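Side-chain contacts in actin-binding protein, cofilin/tropomyosin family protein, putative (Entamoeba histolytica, PDB 4LIZ), which binds actin filaments and stabilises them, and may contribute to phagocytosis and pseudopod formation in this protist parasite: residues L116-S120 with L121-V125; I100-G103 with D104-V108; I89-P92 with K93-A96; G46-E49 with E50-A54. All coordinates share one frame; numbering follows the deposited sequence.

Interaction 1 of 4, residues L116-S120 with L121-V125; sequences LHATS and LDDLV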
ATOM      1  N   LEU A 116       3.881   3.451   5.693  1.00 14.47           N
ATOM      2  CA  LEU A 116       5.092   4.060   5.163  1.00 15.11           C
ATOM      3  C   LEU A 116       4.715   5.011   4.078  1.00 16.37           C
ATOM      4  O   LEU A 116       3.849   4.706   3.198  1.00 16.51           O
ATOM      5  CB  LEU A 116       6.048   3.050   4.551  1.00 19.79           C
ATOM      6  CG  LEU A 116       6.321   1.847   5.459  1.00 25.47           C
ATOM      7  CD1 LEU A 116       6.638   0.512   4.764  1.00 30.36           C
ATOM      8  CD2 LEU A 116       7.254   2.335   6.512  1.00 31.61           C
ATOM      9  N   HIS A 117       5.309   6.185   3.998  1.00 15.25           N
ATOM     10  CA  HIS A 117       5.225   7.026   2.902  1.00 14.14           C
ATOM     11  C   HIS A 117       6.581   7.013   2.138  1.00 16.21           C
ATOM     12  O   HIS A 117       7.663   7.253   2.777  1.00 22.36           O
ATOM     13  CB  HIS A 117       4.918   8.519   3.271  1.00 17.23           C
ATOM     14  CG  HIS A 117       4.786   9.413   2.106  1.00 16.42           C
ATOM     15  ND1 HIS A 117       3.824   9.293   1.128  1.00 16.37           N
ATOM     16  CD2 HIS A 117       5.589  10.411   1.666  1.00 16.47           C
ATOM     17  CE1 HIS A 117       3.982  10.177   0.196  1.00 17.27           C
ATOM     18  NE2 HIS A 117       5.066  10.876   0.508  1.00 17.21           N
ATOM     19  N   ALA A 118       6.575   6.826   0.853  1.00 13.32           N
ATOM     20  CA  ALA A 118       7.807   6.684   0.095  1.00 13.78           C
ATOM     21  C   ALA A 118       7.723   7.539  -1.146  1.00 13.54           C
ATOM     22  O   ALA A 118       6.695   7.764  -1.774  1.00 13.44           O
ATOM     23  CB  ALA A 118       7.978   5.199  -0.337  1.00 13.82           C
ATOM     24  N   THR A 119       8.893   8.061  -1.521  1.00 15.27           N
ATOM     25  CA  THR A 119       9.049   8.835  -2.724  1.00 14.69           C
ATOM     26  C   THR A 119      10.126   8.235  -3.656  1.00 15.16           C
ATOM     27  O   THR A 119      10.206   8.598  -4.764  1.00 18.70           O
ATOM     28  CB  THR A 119       9.382  10.333  -2.434  1.00 15.74           C
ATOM     29  OG1 THR A 119      10.672  10.421  -1.849  1.00 20.77           O
ATOM     30  CG2 THR A 119       8.314  10.955  -1.507  1.00 16.99           C
ATOM     31  N   SER A 120      10.870   7.292  -3.127  1.00 30.00           N
ATOM     32  CA  SER A 120      11.903   6.598  -3.843  1.00 30.00           C
ATOM     33  C   SER A 120      11.893   5.125  -3.417  1.00 30.00           C
ATOM     34  O   SER A 120      11.515   4.815  -2.346  1.00 30.00           O
ATOM     35  CB  SER A 120      13.240   7.257  -3.491  1.00 20.00           C
ATOM     36  OG  SER A 120      14.270   6.397  -3.452  1.00 20.00           O
ATOM     37  N   LEU A 121      12.348   4.258  -4.314  1.00 17.86           N
ATOM     38  CA  LEU A 121      12.471   2.863  -3.981  1.00 16.33           C
ATOM     39  C   LEU A 121      13.427   2.602  -2.820  1.00 17.12           C
ATOM     40  O   LEU A 121      13.254   1.651  -2.165  1.00 18.36           O
ATOM     41  CB  LEU A 121      12.783   1.985  -5.208  1.00 18.83           C
ATOM     42  CG  LEU A 121      11.736   1.999  -6.309  1.00 18.08           C
ATOM     43  CD1 LEU A 121      12.179   1.185  -7.494  1.00 25.94           C
ATOM     44  CD2 LEU A 121      10.354   1.538  -5.861  1.00 19.74           C
ATOM     45  N   ASP A 122      14.387   3.475  -2.591  1.00 16.64           N
ATOM     46  CA  ASP A 122      15.249   3.338  -1.467  1.00 21.04           C
ATOM     47  C   ASP A 122      14.543   3.493  -0.149  1.00 16.87           C
ATOM     48  O   ASP A 122      15.109   3.204   0.818  1.00 19.80           O
ATOM     49  CB  ASP A 122      16.403   4.360  -1.532  1.00 25.41           C
ATOM     50  CG  ASP A 122      17.335   4.167  -2.757  1.00 42.09           C
ATOM     51  OD1 ASP A 122      17.542   3.053  -3.213  1.00 43.20           O
ATOM     52  OD2 ASP A 122      17.905   5.155  -3.239  1.00 47.33           O
ATOM     53  N   ASP A 123      13.329   4.036  -0.146  1.00 14.86           N
ATOM     54  CA  ASP A 123      12.567   4.185   1.059  1.00 14.94           C
ATOM     55  C   ASP A 123      11.943   2.862   1.482  1.00 13.81           C
ATOM     56  O   ASP A 123      11.394   2.782   2.512  1.00 15.45           O
ATOM     57  CB  ASP A 123      11.413   5.204   0.880  1.00 15.15           C
ATOM     58  CG  ASP A 123      11.887   6.637   0.720  1.00 17.88           C
ATOM     59  OD1 ASP A 123      12.956   6.937   1.247  1.00 22.85           O
ATOM     60  OD2 ASP A 123      11.221   7.399   0.075  1.00 18.51           O
ATOM     61  N   LEU A 124      11.973   1.870   0.596  1.00 13.84           N
ATOM     62  CA  LEU A 124      11.240   0.629   0.796  1.00 13.13           C
ATOM     63  C   LEU A 124      12.181  -0.571   0.739  1.00 12.78           C
ATOM     64  O   LEU A 124      12.512  -1.050  -0.304  1.00 13.76           O
ATOM     65  CB  LEU A 124      10.142   0.486  -0.281  1.00 13.52           C
ATOM     66  CG  LEU A 124       9.078   1.596  -0.316  1.00 13.22           C
ATOM     67  CD1 LEU A 124       8.240   1.434  -1.566  1.00 13.56           C
ATOM     68  CD2 LEU A 124       8.215   1.529   0.929  1.00 14.06           C
ATOM     69  N   VAL A 125      12.538  -1.034   1.910  1.00 12.24           N
ATOM     70  CA  VAL A 125      13.640  -2.030   2.074  1.00 12.53           C
ATOM     71  C   VAL A 125      13.128  -3.062   2.963  1.00 12.58           C
ATOM     72  O   VAL A 125      12.776  -2.861   4.129  1.00 12.48           O
ATOM     73  CB  VAL A 125      14.938  -1.371   2.582  1.00 12.06           C
ATOM     74  CG1 VAL A 125      16.051  -2.423   2.829  1.00 14.00           C
ATOM     75  CG2 VAL A 125      15.374  -0.296   1.701  1.00 14.06           C
TER
HETATM   76  O   HOH W   1      10.958  10.143   1.037  1.00 36.47           O
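Asp123 reaches back over the turn to the end of strand 114-118, and its OD2 gathers two backbone N-H groups at once. The bond from Thr119 N to Asp123 OD2 is 2.9 Å long and almost straight, at 173°, and it meets the oxygen nearly along its C-O axis. Ser120 N comes to Asp123 OD2 from above the carboxylate plane, 3.2 Å away. With CG anti to its own carbonyl carbon (chi1 -69°), Asp123 turns the carboxylate toward these N-H groups. A water donates to OD2 as well and also bonds Thr119 OG1, which has a further partner in Glu87. Aspartate suits the place: it is short, and its one oxygen can accept several hydrogen bonds.

Ser120 in turn accepts from the residues after it: its OG from Asp122 N at 3.0 Å, and its carbonyl O from Asp123 N, which closes the turn.

Beneath this polar layer the contact is apolar. Ala118 CB touches Asp123 CB and lies 3.8 Å from Leu124 CG, a methyl small enough to let the loop fold close. Leu116 CD1 meets Leu124 CD2 more loosely, and Leu124 goes on to pack against Ile82 of strand 76-85. The bond from Asp122 N to Ser120 OG is that of an ST turn, here opening the short 3-10 segment 121-123 that leads from the strand toward helix 126-137.

Interaction 2 of 4, residues I100-G103 with D104-V108; sequences ILKG and DVKNV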
ATOM      1  N   ILE A 100      -5.076  14.157   1.924  1.00 12.48           N
ATOM      2  CA  ILE A 100      -6.546  14.049   2.075  1.00 13.76           C
ATOM      3  C   ILE A 100      -6.981  12.692   1.391  1.00 13.53           C
ATOM      4  O   ILE A 100      -7.818  11.968   1.967  1.00 13.91           O
ATOM      5  CB  ILE A 100      -7.308  15.251   1.564  1.00 14.62           C
ATOM      6  CG1 ILE A 100      -8.712  15.240   2.053  1.00 15.72           C
ATOM      7  CG2 ILE A 100      -7.170  15.489   0.123  1.00 13.63           C
ATOM      8  CD1 ILE A 100      -9.449  16.519   1.849  1.00 17.67           C
ATOM      9  N   LEU A 101      -6.358  12.361   0.257  1.00 13.01           N
ATOM     10  CA  LEU A 101      -6.747  11.100  -0.442  1.00 13.07           C
ATOM     11  C   LEU A 101      -6.305   9.955   0.449  1.00 14.11           C
ATOM     12  O   LEU A 101      -7.036   8.953   0.623  1.00 13.55           O
ATOM     13  CB  LEU A 101      -6.101  11.076  -1.732  1.00 12.32           C
ATOM     14  CG  LEU A 101      -6.300   9.779  -2.583  1.00 12.91           C
ATOM     15  CD1 LEU A 101      -7.759   9.441  -2.709  1.00 14.86           C
ATOM     16  CD2 LEU A 101      -5.661   9.991  -3.925  1.00 14.10           C
ATOM     17  N   LYS A 102      -5.099   9.949   0.972  1.00 13.15           N
ATOM     18  CA  LYS A 102      -4.549   8.928   1.871  1.00 12.91           C
ATOM     19  C   LYS A 102      -5.489   8.679   3.053  1.00 13.56           C
ATOM     20  O   LYS A 102      -5.704   7.545   3.450  1.00 14.72           O
ATOM     21  CB  LYS A 102      -3.159   9.379   2.348  1.00 13.71           C
ATOM     22  CG  LYS A 102      -2.480   8.432   3.241  1.00 15.63           C
ATOM     23  CD  LYS A 102      -1.261   9.176   3.990  1.00 14.92           C
ATOM     24  CE  LYS A 102      -0.265   9.743   3.066  1.00 15.43           C
ATOM     25  NZ  LYS A 102       0.906  10.286   3.796  1.00 16.37           N
ATOM     26  N   GLY A 103      -6.035   9.751   3.644  1.00 14.69           N
ATOM     27  CA  GLY A 103      -6.921   9.602   4.757  1.00 16.42           C
ATOM     28  C   GLY A 103      -8.153   8.812   4.348  1.00 14.97           C
ATOM     29  O   GLY A 103      -8.628   7.942   5.126  1.00 18.31           O
ATOM     30  N   ASP A 104      -8.718   9.128   3.204  1.00 15.66           N
ATOM     31  CA  ASP A 104      -9.925   8.415   2.683  1.00 15.40           C
ATOM     32  C   ASP A 104      -9.513   6.949   2.447  1.00 16.42           C
ATOM     33  O   ASP A 104     -10.298   6.011   2.786  1.00 17.13           O
ATOM     34  CB  ASP A 104     -10.402   9.024   1.466  1.00 17.90           C
ATOM     35  CG  ASP A 104     -11.169  10.348   1.665  1.00 21.58           C
ATOM     36  OD1 ASP A 104     -11.419  10.737   2.812  1.00 25.86           O
ATOM     37  OD2 ASP A 104     -11.540  10.851   0.628  1.00 25.29           O
ATOM     38  N   VAL A 105      -8.367   6.684   1.845  1.00 14.45           N
ATOM     39  CA  VAL A 105      -7.944   5.332   1.558  1.00 14.63           C
ATOM     40  C   VAL A 105      -7.768   4.540   2.835  1.00 17.92           C
ATOM     41  O   VAL A 105      -8.184   3.383   2.936  1.00 15.49           O
ATOM     42  CB  VAL A 105      -6.661   5.327   0.727  1.00 14.08           C
ATOM     43  CG1 VAL A 105      -6.001   3.915   0.662  1.00 14.89           C
ATOM     44  CG2 VAL A 105      -6.886   5.895  -0.645  1.00 13.96           C
ATOM     45  N   LYS A 106      -7.197   5.118   3.877  1.00 16.38           N
ATOM     46  CA  LYS A 106      -7.042   4.477   5.153  1.00 18.14           C
ATOM     47  C   LYS A 106      -8.330   4.225   5.850  1.00 19.33           C
ATOM     48  O   LYS A 106      -8.359   3.227   6.641  1.00 21.54           O
ATOM     49  CB  LYS A 106      -6.094   5.319   6.061  1.00 17.09           C
ATOM     50  CG  LYS A 106      -4.652   5.328   5.681  1.00 18.21           C
ATOM     51  CD  LYS A 106      -3.795   6.398   6.434  1.00 19.83           C
ATOM     52  CE  LYS A 106      -3.830   6.246   7.863  1.00 19.93           C
ATOM     53  NZ  LYS A 106      -2.923   7.240   8.467  1.00 19.33           N
ATOM     54  N   ASN A 107      -9.381   4.957   5.584  1.00 19.07           N
ATOM     55  CA  ASN A 107     -10.648   4.473   6.085  0.50 23.03           C
ATOM     56  C   ASN A 107     -11.262   3.226   5.503  1.00 21.79           C
ATOM     57  O   ASN A 107     -12.043   2.565   6.121  1.00 23.16           O
ATOM     58  CB  ASN A 107     -11.644   5.585   5.958  0.50 30.97           C
ATOM     59  CG  ASN A 107     -11.346   6.652   6.964  0.50 43.39           C
ATOM     60  OD1 ASN A 107     -10.691   6.371   8.003  0.50 49.28           O
ATOM     61  ND2 ASN A 107     -11.716   7.886   6.654  0.50 53.58           N
ATOM     62  N   VAL A 108     -10.779   2.838   4.351  1.00 17.72           N
ATOM     63  CA  VAL A 108     -11.141   1.550   3.783  1.00 17.61           C
ATOM     64  C   VAL A 108     -10.107   0.520   4.183  1.00 20.69           C
ATOM     65  O   VAL A 108     -10.491  -0.641   4.519  1.00 25.72           O
ATOM     66  CB  VAL A 108     -11.217   1.635   2.230  1.00 21.21           C
ATOM     67  CG1 VAL A 108     -11.524   0.250   1.583  1.00 22.65           C
ATOM     68  CG2 VAL A 108     -12.129   2.748   1.789  1.00 23.50           C
TER
HETATM   69  O   HOH W   2      -8.965  12.534   4.384  1.00 24.83           O
HETATM   70  O   HOH W   3      -8.653   7.786   7.729  1.00 35.45           O
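Leu101 and Val105, one helical turn apart, are joined by backbone and side chain alike. Among the backbone bonds, Val105 N donates to Leu101 O at 2.9 Å, and Lys106 N to Lys102 O equally closely. Asp104 N to Ile100 O is longer, at 3.2 Å, and that carbonyl also accepts from a water. The same water gives a weak bond to Asp104 OD1.

Apolar contact is lighter. The two hydrophobic side chains cross at a slant, Leu101 CD1 lying 4.2 Å from Val105 CG2. Branched and aliphatic, both suit the buried face of the helix.

The lysines meet through their methylenes. Lys102 and Lys106 run side by side in the same direction, with Lys102 CG 4.0 Å from Lys106 CD. Their like charges stay apart, Lys102 NZ lying 6.8 Å from Lys106 NZ. Each chain bends at chi3, and Lys106 NZ forms a salt bridge with Glu115, which should offset some of its charge.

Helix 92-108 is the crossover of a beta-alpha-beta unit between strands 76-85 and 114-118, toward which the lysines lean. It also packs through Leu101 and Val105 on Phe62 of strand 60-69, while Asp104 binds Ser2 and Met1 of the N-terminal segment.

Interaction 3 of 4, residues I89-P92 with K93-A96; sequences IKKP and KLRA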
ATOM      1  N   ILE A  89       6.495  13.035 -10.474  1.00 18.29           N
ATOM      2  CA  ILE A  89       5.150  13.525 -10.673  1.00 18.34           C
ATOM      3  C   ILE A  89       5.224  14.978 -11.241  1.00 18.09           C
ATOM      4  O   ILE A  89       5.970  15.825 -10.685  1.00 21.08           O
ATOM      5  CB  ILE A  89       4.384  13.530  -9.315  1.00 17.60           C
ATOM      6  CG1 ILE A  89       3.961  12.101  -8.886  1.00 17.93           C
ATOM      7  CG2 ILE A  89       3.128  14.337  -9.478  1.00 18.94           C
ATOM      8  CD1 ILE A  89       3.472  12.052  -7.465  1.00 16.36           C
ATOM      9  N   LYS A  90       4.497  15.168 -12.292  1.00 20.27           N
ATOM     10  CA  LYS A  90       4.587  16.446 -13.042  1.00 22.92           C
ATOM     11  C   LYS A  90       3.702  17.489 -12.434  1.00 24.91           C
ATOM     12  O   LYS A  90       4.074  18.652 -12.473  1.00 26.07           O
ATOM     13  CB  LYS A  90       4.202  16.211 -14.534  1.00 27.65           C
ATOM     14  CG  LYS A  90       5.194  15.339 -15.334  1.00 38.11           C
ATOM     15  CD  LYS A  90       6.688  15.593 -15.072  1.00 48.33           C
ATOM     16  CE  LYS A  90       7.622  14.541 -15.777  1.00 55.71           C
ATOM     17  NZ  LYS A  90       7.986  13.199 -15.096  1.00 43.35           N
ATOM     18  N   LYS A  91       2.550  17.130 -11.887  1.00 23.70           N
ATOM     19  CA  LYS A  91       1.585  18.147 -11.391  1.00 24.09           C
ATOM     20  C   LYS A  91       1.640  18.321  -9.891  1.00 25.60           C
ATOM     21  O   LYS A  91       1.195  17.420  -9.160  1.00 21.98           O
ATOM     22  CB  LYS A  91       0.230  17.775 -11.803  1.00 29.68           C
ATOM     23  CG  LYS A  91       0.117  17.572 -13.343  1.00 39.11           C
ATOM     24  CD  LYS A  91      -1.307  17.450 -13.842  1.00 47.14           C
ATOM     25  CE  LYS A  91      -2.107  16.339 -13.144  1.00 55.90           C
ATOM     26  NZ  LYS A  91      -1.466  14.976 -13.067  1.00 53.85           N
ATOM     27  N   PRO A  92       2.038  19.520  -9.423  1.00 23.45           N
ATOM     28  CA  PRO A  92       2.096  19.653  -7.955  1.00 23.22           C
ATOM     29  C   PRO A  92       0.679  19.650  -7.318  1.00 22.79           C
ATOM     30  O   PRO A  92       0.625  19.283  -6.133  1.00 21.46           O
ATOM     31  CB  PRO A  92       2.913  20.962  -7.699  1.00 29.14           C
ATOM     32  CG  PRO A  92       3.006  21.624  -9.009  1.00 31.69           C
ATOM     33  CD  PRO A  92       2.737  20.635 -10.116  1.00 25.79           C
ATOM     34  N   LYS A  93      -0.390  19.918  -8.096  1.00 23.29           N
ATOM     35  CA  LYS A  93      -1.703  19.841  -7.546  1.00 25.69           C
ATOM     36  C   LYS A  93      -2.023  18.348  -7.205  1.00 26.25           C
ATOM     37  O   LYS A  93      -2.696  18.060  -6.232  1.00 22.70           O
ATOM     38  CB  LYS A  93      -2.832  20.382  -8.448  1.00 33.01           C
ATOM     39  CG  LYS A  93      -2.809  21.812  -8.955  1.00 39.27           C
ATOM     40  CD  LYS A  93      -2.338  22.852  -7.961  1.00 29.08           C
ATOM     41  CE  LYS A  93      -2.509  24.252  -8.612  1.00 32.22           C
ATOM     42  NZ  LYS A  93      -1.510  25.221  -8.135  1.00 26.31           N
ATOM     43  N   LEU A  94      -1.497  17.396  -7.986  1.00 20.57           N
ATOM     44  CA  LEU A  94      -1.744  16.011  -7.670  1.00 17.68           C
ATOM     45  C   LEU A  94      -0.951  15.647  -6.369  1.00 16.39           C
ATOM     46  O   LEU A  94      -1.432  14.960  -5.469  1.00 16.02           O
ATOM     47  CB  LEU A  94      -1.244  15.108  -8.841  1.00 18.16           C
ATOM     48  CG  LEU A  94      -1.333  13.575  -8.615  1.00 19.28           C
ATOM     49  CD1 LEU A  94      -2.736  13.148  -8.448  1.00 22.03           C
ATOM     50  CD2 LEU A  94      -0.622  12.844  -9.749  1.00 18.73           C
ATOM     51  N   ARG A  95       0.314  16.038  -6.209  1.00 15.33           N
ATOM     52  CA  ARG A  95       1.044  15.868  -4.964  1.00 15.31           C
ATOM     53  C   ARG A  95       0.279  16.384  -3.714  1.00 14.92           C
ATOM     54  O   ARG A  95       0.285  15.748  -2.698  1.00 16.01           O
ATOM     55  CB  ARG A  95       2.421  16.585  -5.058  1.00 19.28           C
ATOM     56  CG  ARG A  95       3.386  16.183  -6.177  1.00 22.76           C
ATOM     57  CD  ARG A  95       4.766  16.929  -6.013  1.00 25.10           C
ATOM     58  NE  ARG A  95       5.683  16.441  -6.979  1.00 30.85           N
ATOM     59  CZ  ARG A  95       6.400  15.336  -6.758  1.00 22.33           C
ATOM     60  NH1 ARG A  95       6.354  14.789  -5.614  1.00 28.29           N
ATOM     61  NH2 ARG A  95       7.273  14.941  -7.654  1.00 30.67           N
ATOM     62  N   ALA A  96      -0.344  17.520  -3.947  1.00 15.75           N
ATOM     63  CA  ALA A  96      -1.051  18.170  -2.804  1.00 15.78           C
ATOM     64  C   ALA A  96      -2.220  17.414  -2.322  1.00 15.56           C
ATOM     65  O   ALA A  96      -2.597  17.640  -1.149  1.00 17.06           O
ATOM     66  CB  ALA A  96      -1.358  19.614  -3.090  1.00 15.50           C
TER
HETATM   67  O   HOH W   4       5.174  18.127  -9.152  1.00 27.98           O
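The carbonyl of Lys91 turns into the first helical turn, where it accepts from Leu94 N at 2.9 Å and, weakly, from Arg95 N. This is the N-terminus of helix 92-108, the long helix of the ADF-homology fold, which in related ADF/cofilin proteins forms part of the actin-binding surface. Lys91 holds the N-cap position and Pro92 begins the helix. Proline suits that first position because the first turn asks no backbone N-H of it, and its ring fixes phi near the helical value. Its carbonyl remains available and accepts from Ala96 N at 3.0 Å.

The side chains gather round Ile89, whose CB bond points at the helix. Its CG2, placed anti to the backbone N, touches two partners: Arg95 CG at 3.8 Å and Leu94 CD2 at 4.0 Å. Ile89 and Leu94 cross at about a right angle, so the branched residue fills the corner between loop and helix. The same leucine methyl is approached by Lys91, whose chain, bent at chi3 and chi4, brings NZ to 4.0 Å from Leu94 CD2.

Arg95 runs extended from CG to NE, long enough to bring its guanidinium back over the loop. One face of that group lies against Ile89 CB, which stands 3.5 Å above the plane and toward its rim. NH2 makes weak bonds to Ile89 O and to Gly86 O. A water in the plane, at the guanidinium edge, completes the grip: it accepts from Arg95 NE at 2.8 Å and donates to Ile89 O.

Interaction 4 of 4, residues G46-E49 with E50-A54; sequences GGLE and EVKAA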
ATOM      1  N   GLY A  46       2.748 -12.364  -3.992  1.00 16.04           N
ATOM      2  CA  GLY A  46       3.988 -11.627  -3.803  1.00 15.06           C
ATOM      3  C   GLY A  46       3.856 -10.703  -2.615  1.00 14.69           C
ATOM      4  O   GLY A  46       2.949 -10.769  -1.804  1.00 17.91           O
ATOM      5  N   GLY A  47       4.830  -9.878  -2.527  1.00 15.51           N
ATOM      6  CA  GLY A  47       5.000  -8.969  -1.381  1.00 15.63           C
ATOM      7  C   GLY A  47       5.705  -7.692  -1.877  1.00 12.75           C
ATOM      8  O   GLY A  47       5.468  -7.168  -2.900  1.00 13.75           O
ATOM      9  N   LEU A  48       6.607  -7.258  -0.975  1.00 15.77           N
ATOM     10  CA  LEU A  48       7.317  -6.004  -1.221  1.00 14.93           C
ATOM     11  C   LEU A  48       7.980  -5.853  -2.608  1.00 13.02           C
ATOM     12  O   LEU A  48       7.884  -4.833  -3.289  1.00 13.48           O
ATOM     13  CB  LEU A  48       8.313  -5.685  -0.102  1.00 14.21           C
ATOM     14  CG  LEU A  48       8.996  -4.336  -0.280  1.00 14.46           C
ATOM     15  CD1 LEU A  48       8.010  -3.195  -0.090  1.00 14.83           C
ATOM     16  CD2 LEU A  48      10.175  -4.244   0.730  1.00 17.61           C
ATOM     17  N   GLU A  49       8.714  -6.890  -3.036  1.00 15.21           N
ATOM     18  CA  GLU A  49       9.372  -6.755  -4.306  0.50 16.07           C
ATOM     19  C   GLU A  49       8.396  -6.552  -5.479  1.00 14.22           C
ATOM     20  O   GLU A  49       8.628  -5.822  -6.363  1.00 15.41           O
ATOM     21  CB  GLU A  49      10.498  -7.807  -4.525  0.50 20.10           C
ATOM     22  CG  GLU A  49      11.458  -7.867  -3.292  0.50 20.77           C
ATOM     23  CD  GLU A  49      12.137  -6.511  -2.835  0.50 23.47           C
ATOM     24  OE1 GLU A  49      12.449  -5.620  -3.638  0.50 20.00           O
ATOM     25  OE2 GLU A  49      12.308  -6.346  -1.590  0.50 24.58           O
ATOM     26  N   GLU A  50       7.302  -7.284  -5.428  1.00 14.59           N
ATOM     27  CA  GLU A  50       6.262  -7.146  -6.429  1.00 13.35           C
ATOM     28  C   GLU A  50       5.590  -5.752  -6.416  1.00 12.61           C
ATOM     29  O   GLU A  50       5.318  -5.175  -7.418  1.00 13.95           O
ATOM     30  CB  GLU A  50       5.218  -8.234  -6.260  1.00 14.63           C
ATOM     31  CG  GLU A  50       5.653  -9.608  -6.720  1.00 15.95           C
ATOM     32  CD  GLU A  50       6.682 -10.288  -5.826  1.00 17.80           C
ATOM     33  OE1 GLU A  50       6.782 -10.053  -4.650  1.00 17.25           O
ATOM     34  OE2 GLU A  50       7.428 -11.107  -6.344  1.00 28.53           O
ATOM     35  N   VAL A  51       5.370  -5.246  -5.223  1.00 12.97           N
ATOM     36  CA  VAL A  51       4.858  -3.915  -5.091  1.00 12.15           C
ATOM     37  C   VAL A  51       5.844  -2.910  -5.696  1.00 11.65           C
ATOM     38  O   VAL A  51       5.483  -2.082  -6.437  1.00 12.66           O
ATOM     39  CB  VAL A  51       4.636  -3.614  -3.579  1.00 11.96           C
ATOM     40  CG1 VAL A  51       4.510  -2.130  -3.258  1.00 12.28           C
ATOM     41  CG2 VAL A  51       3.455  -4.382  -3.029  1.00 12.60           C
ATOM     42  N   LYS A  52       7.111  -3.070  -5.359  1.00 13.10           N
ATOM     43  CA  LYS A  52       8.114  -2.113  -5.794  1.00 13.33           C
ATOM     44  C   LYS A  52       8.190  -2.110  -7.303  1.00 13.84           C
ATOM     45  O   LYS A  52       8.300  -1.095  -7.866  1.00 15.77           O
ATOM     46  CB  LYS A  52       9.477  -2.379  -5.149  1.00 13.07           C
ATOM     47  CG  LYS A  52       9.577  -1.925  -3.709  1.00 13.89           C
ATOM     48  CD  LYS A  52      10.836  -2.406  -3.018  1.00 16.13           C
ATOM     49  CE  LYS A  52      12.065  -1.691  -3.518  1.00 19.34           C
ATOM     50  NZ  LYS A  52      13.191  -2.222  -2.724  1.00 27.78           N
ATOM     51  N   ALA A  53       8.082  -3.284  -7.913  1.00 12.99           N
ATOM     52  CA  ALA A  53       8.080  -3.331  -9.340  1.00 14.69           C
ATOM     53  C   ALA A  53       7.014  -2.600 -10.067  1.00 14.50           C
ATOM     54  O   ALA A  53       7.125  -2.181 -11.215  1.00 17.80           O
ATOM     55  CB  ALA A  53       8.065  -4.805  -9.780  1.00 16.74           C
ATOM     56  N   ALA A  54       5.877  -2.427  -9.376  1.00 12.98           N
ATOM     57  CA  ALA A  54       4.739  -1.715  -9.867  1.00 13.06           C
ATOM     58  C   ALA A  54       4.684  -0.202  -9.593  1.00 12.42           C
ATOM     59  O   ALA A  54       3.845   0.474 -10.196  1.00 14.53           O
ATOM     60  CB  ALA A  54       3.417  -2.364  -9.351  1.00 14.24           C
TER
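Glu50 folds back on the two glycines ahead of its helix, and here the contact is tight. Gly47 N donates to Glu50 OE1 over 2.9 Å, almost straight at 172°, reaching the oxygen on its anti side and somewhat out of the carboxylate plane. A bend at chi2 (72°) curls the glutamate chain back toward the loop, and its CD comes within 3.6 Å of Gly46 CA. Lacking a CB, Gly46 leaves space for that chain, and its positive phi of 133° is a conformation that glycine tolerates readily. Gly46 N is held in turn by Glu25.

Gly47 occupies the N-cap of helix 48-54 and Glu50 the third position within it. The bond between them is therefore one half of a capping box, the glycine having no side chain to supply the reciprocal half. Gly47 O starts the helical series by accepting from Val51 N at 3.0 Å. The buried Val51 also lays CG2 against that carbonyl oxygen, while its side chain packs on Phe26, Ala63 and Tyr65 of the sheet. Leu48, buried with it beside Tyr65 and Ile129, offers its CG to Lys52 CD at 3.8 Å, and the two side chains cross at a slant, so the lysine methylenes cover the leucine.

Toward solvent the hold slackens. The exposed Glu49 runs alongside Lys52 in the same direction, with a long salt bridge of 3.6 Å between Glu49 OE1 and Lys52 NZ, doubtful because Glu49 has two conformers and only one is described. The stronger partner of that ammonium group is the carbonyl of Leu124.

Interactions 2 and 3 share helix 92-108, but the latter lies at its outlying surface end, its centre about 19 Å from the centre of the chain, whereas the former is partly buried against the sheet. Interactions 1 and 4 are likewise partly buried and touch: Lys52 NZ probably bonds Leu124 O, joining helix 48-54 to the loop before helix 126-137. Interactions 1 and 2 meet more lightly, where His117 packs on Lys102. Chemistry follows place: carboxylates catch backbone N-H groups at the turn of interaction 1 and the cap of interaction 4, an arginine reaches back in interaction 3, and mid-helix interaction 2 adds apolar and methylene contacts to its backbone bonds.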